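Long-range contact in TRAP dicarboxylate transporter-DctP subunit (Marinobacter aquaeolei, PDB 4PFI), which probably binds an organic acid, perhaps a dicarboxylate, in the periplasm and delivers it to a TRAP transporter for uptake: residues V206-Q218 with I225-L237. Numbering follows the deposited sequence.
With NA (sodium ion), chain B.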
ATOM      1  N   VAL A 206     -14.432   7.857   9.077  1.00 11.48           N
ATOM      2  CA  VAL A 206     -14.947   6.606   8.551  1.00 10.72           C
ATOM      3  C   VAL A 206     -15.682   5.756   9.579  1.00  9.93           C
ATOM      4  O   VAL A 206     -16.754   5.223   9.288  1.00  9.51           O
ATOM      5  CB  VAL A 206     -13.846   5.809   7.857  1.00 10.82           C
ATOM      6  CG1 VAL A 206     -14.287   4.380   7.537  1.00 10.10           C
ATOM      7  CG2 VAL A 206     -13.448   6.569   6.593  1.00 11.64           C
ATOM      8  N   TYR A 207     -15.131   5.656  10.788  1.00  9.90           N
ATOM      9  CA  TYR A 207     -15.749   4.850  11.834  1.00  9.31           C
ATOM     10  C   TYR A 207     -17.215   5.255  12.023  1.00  9.14           C
ATOM     11  O   TYR A 207     -18.112   4.432  11.916  1.00  8.70           O
ATOM     12  CB  TYR A 207     -14.964   4.950  13.151  1.00  9.58           C
ATOM     13  CG  TYR A 207     -15.541   4.171  14.311  1.00  9.16           C
ATOM     14  CD1 TYR A 207     -16.640   4.646  15.035  1.00  9.09           C
ATOM     15  CD2 TYR A 207     -14.972   2.952  14.698  1.00  8.98           C
ATOM     16  CE1 TYR A 207     -17.138   3.919  16.102  1.00  8.86           C
ATOM     17  CE2 TYR A 207     -15.455   2.232  15.771  1.00  8.77           C
ATOM     18  CZ  TYR A 207     -16.532   2.716  16.468  1.00  8.71           C
ATOM     19  OH  TYR A 207     -17.008   1.986  17.536  1.00  8.63           O
ATOM     20  N   SER A 208     -17.437   6.536  12.288  1.00  9.65           N
ATOM     21  CA  SER A 208     -18.784   7.030  12.506  1.00  9.68           C
ATOM     22  C   SER A 208     -19.673   6.971  11.242  1.00  9.70           C
ATOM     23  O   SER A 208     -20.840   6.617  11.361  1.00  9.52           O
ATOM     24  CB  SER A 208     -18.773   8.436  13.148  1.00 10.38           C
ATOM     25  OG  SER A 208     -18.078   9.367  12.349  1.00 11.07           O
ATOM     26  N   ASP A 209     -19.139   7.290  10.052  1.00 10.05           N
ATOM     27  CA  ASP A 209     -19.913   7.103   8.812  1.00 10.19           C
ATOM     28  C   ASP A 209     -20.298   5.609   8.608  1.00  9.58           C
ATOM     29  O   ASP A 209     -21.416   5.315   8.186  1.00 10.46           O
ATOM     30  CB  ASP A 209     -19.180   7.634   7.564  1.00 10.80           C
ATOM     31  CG  ASP A 209     -19.306   9.166   7.376  1.00 17.84           C
ATOM     32  OD1 ASP A 209     -20.191   9.822   7.990  1.00 17.87           O
ATOM     33  OD2 ASP A 209     -18.499   9.732   6.586  1.00 16.23           O
ATOM     34  N   LEU A 210     -19.401   4.674   8.902  1.00  9.13           N
ATOM     35  CA  LEU A 210     -19.768   3.255   8.801  1.00  8.70           C
ATOM     36  C   LEU A 210     -20.909   2.954   9.783  1.00  8.49           C
ATOM     37  O   LEU A 210     -21.852   2.216   9.470  1.00  8.51           O
ATOM     38  CB  LEU A 210     -18.600   2.298   9.118  1.00  8.38           C
ATOM     39  CG  LEU A 210     -17.507   2.139   8.065  1.00  8.62           C
ATOM     40  CD1 LEU A 210     -16.379   1.242   8.573  1.00  8.44           C
ATOM     41  CD2 LEU A 210     -18.085   1.590   6.728  1.00  8.80           C
ATOM     42  N   GLN A 211     -20.809   3.550  10.959  1.00  8.46           N
ATOM     43  CA  GLN A 211     -21.694   3.215  12.029  1.00  8.33           C
ATOM     44  C   GLN A 211     -23.088   3.720  11.734  1.00  9.19           C
ATOM     45  O   GLN A 211     -24.068   3.097  12.111  1.00 12.79           O
ATOM     46  CB  GLN A 211     -21.184   3.786  13.343  1.00  8.35           C
ATOM     47  CG  GLN A 211     -21.903   3.263  14.539  1.00  8.27           C
ATOM     48  CD  GLN A 211     -21.305   3.800  15.800  1.00  8.43           C
ATOM     49  OE1 GLN A 211     -20.991   4.979  15.880  1.00  8.78           O
ATOM     50  NE2 GLN A 211     -21.154   2.930  16.816  1.00  8.31           N
ATOM     51  N   LEU A 212     -23.165   4.812  10.989  1.00  9.17           N
ATOM     52  CA  LEU A 212     -24.404   5.491  10.713  1.00  9.76           C
ATOM     53  C   LEU A 212     -24.996   4.953   9.421  1.00 13.39           C
ATOM     54  O   LEU A 212     -26.131   5.257   9.073  1.00 16.07           O
ATOM     55  CB  LEU A 212     -24.154   7.006  10.599  1.00 10.31           C
ATOM     56  CG  LEU A 212     -23.878   7.691  11.942  1.00 12.17           C
ATOM     57  CD1 LEU A 212     -23.300   9.073  11.706  1.00 12.04           C
ATOM     58  CD2 LEU A 212     -25.150   7.809  12.803  1.00 10.59           C
ATOM     59  N   GLY A 213     -24.230   4.146   8.702  1.00 11.19           N
ATOM     60  CA  GLY A 213     -24.678   3.678   7.398  1.00 10.17           C
ATOM     61  C   GLY A 213     -24.514   4.712   6.293  1.00 10.83           C
ATOM     62  O   GLY A 213     -25.032   4.521   5.222  1.00 11.94           O
ATOM     63  N   ASN A 214     -23.804   5.814   6.539  1.00 10.91           N
ATOM     64  CA  ASN A 214     -23.482   6.737   5.435  1.00 11.65           C
ATOM     65  C   ASN A 214     -22.534   6.103   4.408  1.00 11.59           C
ATOM     66  O   ASN A 214     -22.497   6.484   3.241  1.00 14.69           O
ATOM     67  CB  ASN A 214     -22.861   8.038   5.963  1.00 11.91           C
ATOM     68  CG  ASN A 214     -23.794   8.786   6.885  1.00 14.37           C
ATOM     69  OD1 ASN A 214     -25.008   8.831   6.671  1.00 13.64           O
ATOM     70  ND2 ASN A 214     -23.232   9.376   7.920  1.00 15.45           N
ATOM     71  N   ILE A 215     -21.732   5.168   4.884  1.00 10.83           N
ATOM     72  CA  ILE A 215     -20.840   4.390   4.045  1.00 12.57           C
ATOM     73  C   ILE A 215     -21.145   2.924   4.324  1.00 10.23           C
ATOM     74  O   ILE A 215     -21.341   2.555   5.484  1.00 10.95           O
ATOM     75  CB  ILE A 215     -19.377   4.693   4.429  1.00 12.27           C
ATOM     76  CG1 ILE A 215     -19.004   6.089   3.980  1.00 17.78           C
ATOM     77  CG2 ILE A 215     -18.424   3.755   3.757  1.00 10.49           C
ATOM     78  CD1 ILE A 215     -17.567   6.443   4.334  1.00 23.61           C
ATOM     79  N   ASP A 216     -21.199   2.094   3.290  1.00 10.50           N
ATOM     80  CA  ASP A 216     -21.577   0.681   3.457  1.00 10.57           C
ATOM     81  C   ASP A 216     -20.417  -0.271   3.709  1.00 13.54           C
ATOM     82  O   ASP A 216     -20.579  -1.301   4.355  1.00 12.63           O
ATOM     83  CB  ASP A 216     -22.403   0.238   2.262  1.00 11.46           C
ATOM     84  CG  ASP A 216     -23.676   1.065   2.140  1.00 17.92           C
ATOM     85  OD1 ASP A 216     -24.505   1.009   3.096  1.00 25.94           O
ATOM     86  OD2 ASP A 216     -23.816   1.829   1.159  1.00 18.31           O
ATOM     87  N   GLY A 217     -19.233   0.091   3.252  1.00  9.85           N
ATOM     88  CA  GLY A 217     -18.071  -0.722   3.541  1.00  9.55           C
ATOM     89  C   GLY A 217     -16.812  -0.006   3.151  1.00  9.83           C
ATOM     90  O   GLY A 217     -16.846   1.128   2.674  1.00 10.26           O
ATOM     91  N   GLN A 218     -15.694  -0.653   3.374  1.00  9.74           N
ATOM     92  CA  GLN A 218     -14.401  -0.104   2.994  1.00 10.19           C
ATOM     93  C   GLN A 218     -13.413  -1.222   2.807  1.00 12.26           C
ATOM     94  O   GLN A 218     -13.711  -2.388   3.055  1.00 10.03           O
ATOM     95  CB  GLN A 218     -13.869   0.898   4.030  1.00 10.13           C
ATOM     96  CG  GLN A 218     -13.675   0.345   5.467  1.00  9.59           C
ATOM     97  CD  GLN A 218     -12.410  -0.471   5.635  1.00  9.83           C
ATOM     98  OE1 GLN A 218     -11.290   0.032   5.497  1.00 10.77           O
ATOM     99  NE2 GLN A 218     -12.583  -1.749   5.875  1.00 10.08           N
ATOM    100  N   ILE A 225      -7.619  -1.991   9.709  1.00 11.50           N
ATOM    101  CA  ILE A 225      -8.998  -2.195  10.138  1.00 10.58           C
ATOM    102  C   ILE A 225      -9.092  -2.343  11.675  1.00 10.54           C
ATOM    103  O   ILE A 225      -9.940  -1.718  12.321  1.00 10.13           O
ATOM    104  CB  ILE A 225      -9.587  -3.437   9.451  1.00 10.18           C
ATOM    105  CG1 ILE A 225      -9.765  -3.143   7.953  1.00 10.22           C
ATOM    106  CG2 ILE A 225     -10.910  -3.843  10.086  1.00  9.48           C
ATOM    107  CD1 ILE A 225     -10.023  -4.386   7.105  1.00 10.19           C
ATOM    108  N   GLU A 226      -8.234  -3.182  12.248  1.00 11.08           N
ATOM    109  CA  GLU A 226      -8.212  -3.373  13.693  1.00 11.28           C
ATOM    110  C   GLU A 226      -7.845  -2.058  14.395  1.00 11.74           C
ATOM    111  O   GLU A 226      -8.483  -1.667  15.364  1.00 11.53           O
ATOM    112  CB  GLU A 226      -7.243  -4.503  14.100  1.00 12.04           C
ATOM    113  CG  GLU A 226      -7.331  -4.916  15.568  1.00 14.64           C
ATOM    114  CD  GLU A 226      -6.683  -3.913  16.523  1.00 16.60           C
ATOM    115  OE1 GLU A 226      -5.677  -3.265  16.141  1.00 15.91           O
ATOM    116  OE2 GLU A 226      -7.179  -3.753  17.672  1.00 22.88           O
ATOM    117  N   GLU A 227      -6.793  -1.399  13.923  1.00 12.53           N
ATOM    118  CA  GLU A 227      -6.314  -0.160  14.537  1.00 13.27           C
ATOM    119  C   GLU A 227      -7.404   0.943  14.590  1.00 15.76           C
ATOM    120  O   GLU A 227      -7.520   1.651  15.597  1.00 12.97           O
ATOM    121  CB  GLU A 227      -5.107   0.377  13.773  1.00 14.30           C
ATOM    122  CG  GLU A 227      -4.424   1.527  14.469  1.00 22.99           C
ATOM    123  CD  GLU A 227      -3.935   1.145  15.873  1.00 31.19           C
ATOM    124  OE1 GLU A 227      -3.362   0.034  16.049  1.00 32.23           O
ATOM    125  OE2 GLU A 227      -4.146   1.953  16.809  1.00 31.85           O
HETATM  126  N   MSE A 228      -8.188   1.091  13.514  1.00 12.12           N
HETATM  127  CA  MSE A 228      -9.229   2.113  13.430  1.00 11.47           C
HETATM  128  C   MSE A 228     -10.521   1.631  14.042  1.00 10.59           C
HETATM  129  O   MSE A 228     -11.475   2.381  14.138  1.00 10.27           O
HETATM  130  CB  MSE A 228      -9.548   2.436  11.959  1.00 13.91           C
HETATM  131  CG  MSE A 228      -8.358   2.491  11.030  1.00 19.38           C
HETATM  132 SE   MSE A 228      -8.042   4.248  10.412  0.53 37.13          SE
HETATM  133  CE  MSE A 228      -7.578   4.854  12.225  1.00 13.63           C
ATOM    134  N   GLY A 229     -10.591   0.350  14.354  1.00 10.29           N
ATOM    135  CA  GLY A 229     -11.769  -0.185  14.992  1.00  9.66           C
ATOM    136  C   GLY A 229     -12.971  -0.417  14.074  1.00  8.94           C
ATOM    137  O   GLY A 229     -14.078  -0.545  14.560  1.00  8.56           O
ATOM    138  N   PHE A 230     -12.769  -0.510  12.771  1.00  8.90           N
ATOM    139  CA  PHE A 230     -13.907  -0.697  11.842  1.00  8.83           C
ATOM    140  C   PHE A 230     -14.626  -2.029  12.047  1.00  8.10           C
ATOM    141  O   PHE A 230     -15.773  -2.211  11.632  1.00  7.83           O
ATOM    142  CB  PHE A 230     -13.449  -0.602  10.381  1.00  8.64           C
ATOM    143  CG  PHE A 230     -12.812   0.708  10.021  1.00  9.12           C
ATOM    144  CD1 PHE A 230     -13.090   1.853  10.733  1.00  9.24           C
ATOM    145  CD2 PHE A 230     -11.949   0.787   8.948  1.00  9.60           C
ATOM    146  CE1 PHE A 230     -12.513   3.043  10.392  1.00  9.86           C
ATOM    147  CE2 PHE A 230     -11.358   1.967   8.600  1.00 10.22           C
ATOM    148  CZ  PHE A 230     -11.638   3.108   9.313  1.00 10.38           C
ATOM    149  N   HIS A 231     -13.944  -2.972  12.680  1.00  8.31           N
ATOM    150  CA  HIS A 231     -14.554  -4.266  12.880  1.00  8.19           C
ATOM    151  C   HIS A 231     -15.690  -4.166  13.909  1.00  7.99           C
ATOM    152  O   HIS A 231     -16.529  -5.055  13.965  1.00  7.95           O
ATOM    153  CB  HIS A 231     -13.523  -5.317  13.294  1.00  8.64           C
ATOM    154  CG  HIS A 231     -12.820  -5.002  14.579  1.00 10.80           C
ATOM    155  ND1 HIS A 231     -11.935  -3.966  14.708  1.00  9.46           N
ATOM    156  CD2 HIS A 231     -12.881  -5.618  15.786  1.00 10.36           C
ATOM    157  CE1 HIS A 231     -11.477  -3.932  15.958  1.00  9.80           C
ATOM    158  NE2 HIS A 231     -12.036  -4.921  16.624  1.00  9.77           N
ATOM    159  N   GLU A 232     -15.717  -3.103  14.709  1.00  8.00           N
ATOM    160  CA  GLU A 232     -16.794  -2.882  15.699  1.00  7.92           C
ATOM    161  C   GLU A 232     -18.112  -2.433  15.046  1.00  7.65           C
ATOM    162  O   GLU A 232     -19.154  -2.551  15.640  1.00  7.66           O
ATOM    163  CB  GLU A 232     -16.385  -1.813  16.736  1.00  8.17           C
ATOM    164  CG  GLU A 232     -15.156  -2.172  17.546  1.00  8.67           C
ATOM    165  CD  GLU A 232     -14.679  -1.095  18.543  1.00 12.54           C
ATOM    166  OE1 GLU A 232     -15.258   0.026  18.643  1.00 16.29           O
ATOM    167  OE2 GLU A 232     -13.674  -1.372  19.225  1.00 15.10           O
ATOM    168  N   VAL A 233     -18.036  -1.924  13.819  1.00  7.55           N
ATOM    169  CA  VAL A 233     -19.162  -1.301  13.168  1.00  7.49           C
ATOM    170  C   VAL A 233     -19.379  -1.960  11.797  1.00 10.67           C
ATOM    171  O   VAL A 233     -20.018  -1.398  10.900  1.00  7.63           O
ATOM    172  CB  VAL A 233     -18.978   0.265  13.097  1.00  7.62           C
ATOM    173  CG1 VAL A 233     -19.049   0.874  14.501  1.00  7.73           C
ATOM    174  CG2 VAL A 233     -17.660   0.647  12.403  1.00  7.77           C
ATOM    175  N   GLN A 234     -18.851  -3.174  11.657  1.00  7.56           N
ATOM    176  CA  GLN A 234     -19.041  -3.974  10.462  1.00  7.72           C
ATOM    177  C   GLN A 234     -19.388  -5.423  10.887  1.00  7.90           C
ATOM    178  O   GLN A 234     -19.172  -5.815  12.035  1.00  7.90           O
ATOM    179  CB  GLN A 234     -17.799  -3.929   9.550  1.00  7.82           C
ATOM    180  CG  GLN A 234     -17.353  -2.551   9.022  1.00  7.86           C
ATOM    181  CD  GLN A 234     -18.150  -2.096   7.799  1.00  9.32           C
ATOM    182  OE1 GLN A 234     -17.634  -2.056   6.662  1.00  8.36           O
ATOM    183  NE2 GLN A 234     -19.407  -1.724   8.021  1.00  8.07           N
ATOM    184  N   ASN A 235     -19.950  -6.199   9.980  1.00  8.21           N
ATOM    185  CA  ASN A 235     -20.389  -7.572  10.268  1.00  8.60           C
ATOM    186  C   ASN A 235     -19.655  -8.619   9.437  1.00  8.93           C
ATOM    187  O   ASN A 235     -19.559  -9.783   9.836  1.00  9.31           O
ATOM    188  CB  ASN A 235     -21.902  -7.705  10.029  1.00  8.99           C
ATOM    189  CG  ASN A 235     -22.747  -7.113  11.185  1.00  8.90           C
ATOM    190  OD1 ASN A 235     -22.288  -6.956  12.318  1.00  8.64           O
ATOM    191  ND2 ASN A 235     -23.994  -6.825  10.885  1.00  9.26           N
ATOM    192  N   VAL A 236     -19.114  -8.223   8.290  1.00  8.93           N
ATOM    193  CA  VAL A 236     -18.512  -9.201   7.431  1.00  9.37           C
ATOM    194  C   VAL A 236     -17.179  -8.716   6.872  1.00  9.63           C
ATOM    195  O   VAL A 236     -17.099  -7.673   6.239  1.00  9.12           O
ATOM    196  CB  VAL A 236     -19.452  -9.597   6.254  1.00  9.94           C
ATOM    197  CG1 VAL A 236     -18.786 -10.654   5.402  1.00 10.51           C
ATOM    198  CG2 VAL A 236     -20.808 -10.066   6.758  1.00 10.27           C
ATOM    199  N   LEU A 237     -16.138  -9.499   7.121  1.00  9.50           N
ATOM    200  CA  LEU A 237     -14.825  -9.281   6.526  1.00  9.67           C
ATOM    201  C   LEU A 237     -14.670 -10.193   5.299  1.00 15.74           C
ATOM    202  O   LEU A 237     -14.623 -11.417   5.458  1.00 10.75           O
ATOM    203  CB  LEU A 237     -13.770  -9.638   7.566  1.00 13.88           C
ATOM    204  CG  LEU A 237     -12.420  -8.972   7.375  1.00 20.94           C
ATOM    205  CD1 LEU A 237     -12.345  -7.894   8.407  1.00 22.30           C
ATOM    206  CD2 LEU A 237     -11.294  -9.952   7.550  1.00 24.99           C
TER
HETATM  207 NA    NA B 401     -20.522  -6.767  13.825  1.00  6.71          NA
HETATM  208  O   HOH W   1     -21.813   0.326   7.106  1.00 12.70           O
HETATM  209  O   HOH W   2     -18.476  -6.465  15.226  1.00  7.28           O
HETATM  210  O   HOH W   3     -21.499  -4.427  14.253  0.50  4.27           O
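With its CG anti to the backbone N (chi1 179°), Tyr-207 sends its ring from helix 203-212 across the turn that follows helix 222-228, while Val-233, whose CG1 lies anti to the carbonyl carbon, lifts that methyl over one face of the ring. The resulting CH-pi contact places Val-233 CG1 4.0 Å from the centroid of the Tyr-207 ring, toward its rim. Gly-229 O and Glu-232 OE1 sit instead at the ring edge. The phenol OH of Tyr-207 donates to Glu-232 OE1 at 2.9 Å, using the anti lone pair of that oxygen, with ring and carboxylate planes 83° apart. Replacing Tyr-207 by an alanine would probably leave Glu-232 without this donor and uncover the methyl of Val-233. The other methyl, Val-233 CG2, packs on Leu-210 CB at 3.8 Å, and the extended chain of Gln-211 crosses CG1.

Deeper in, Val-206 CG1 lies over a face of Phe-230, 3.4 Å from its CZ, and Leu-210 CD1 meets Phe-230 CG obliquely at 3.9 Å. The amide of Gln-218, inclined 55° to the Phe-230 ring, brings CD within 3.6 Å of Phe-230 CD2; its polar ends are satisfied by Thr-163 and Asn-220. Leu-210 also packs against the amide of Gln-234, whose NE2 bonds back to Val-233 O at 3.0 Å and whose OE1 bonds to Thr-163, fixing the amide's rotation.

The backbone O of Gln-234 and Asn-235 OD1 bind the sodium ion together with Gly-298 O and two waters, so this packing adjoins the metal site. Both helices end in Schellman motifs, at Gly-213 and Gly-229, and each leads toward a strand antiparallel to strand 149-164, a helix-on-sheet arrangement consistent with the alpha/beta fold of TRAP solute-binding proteins.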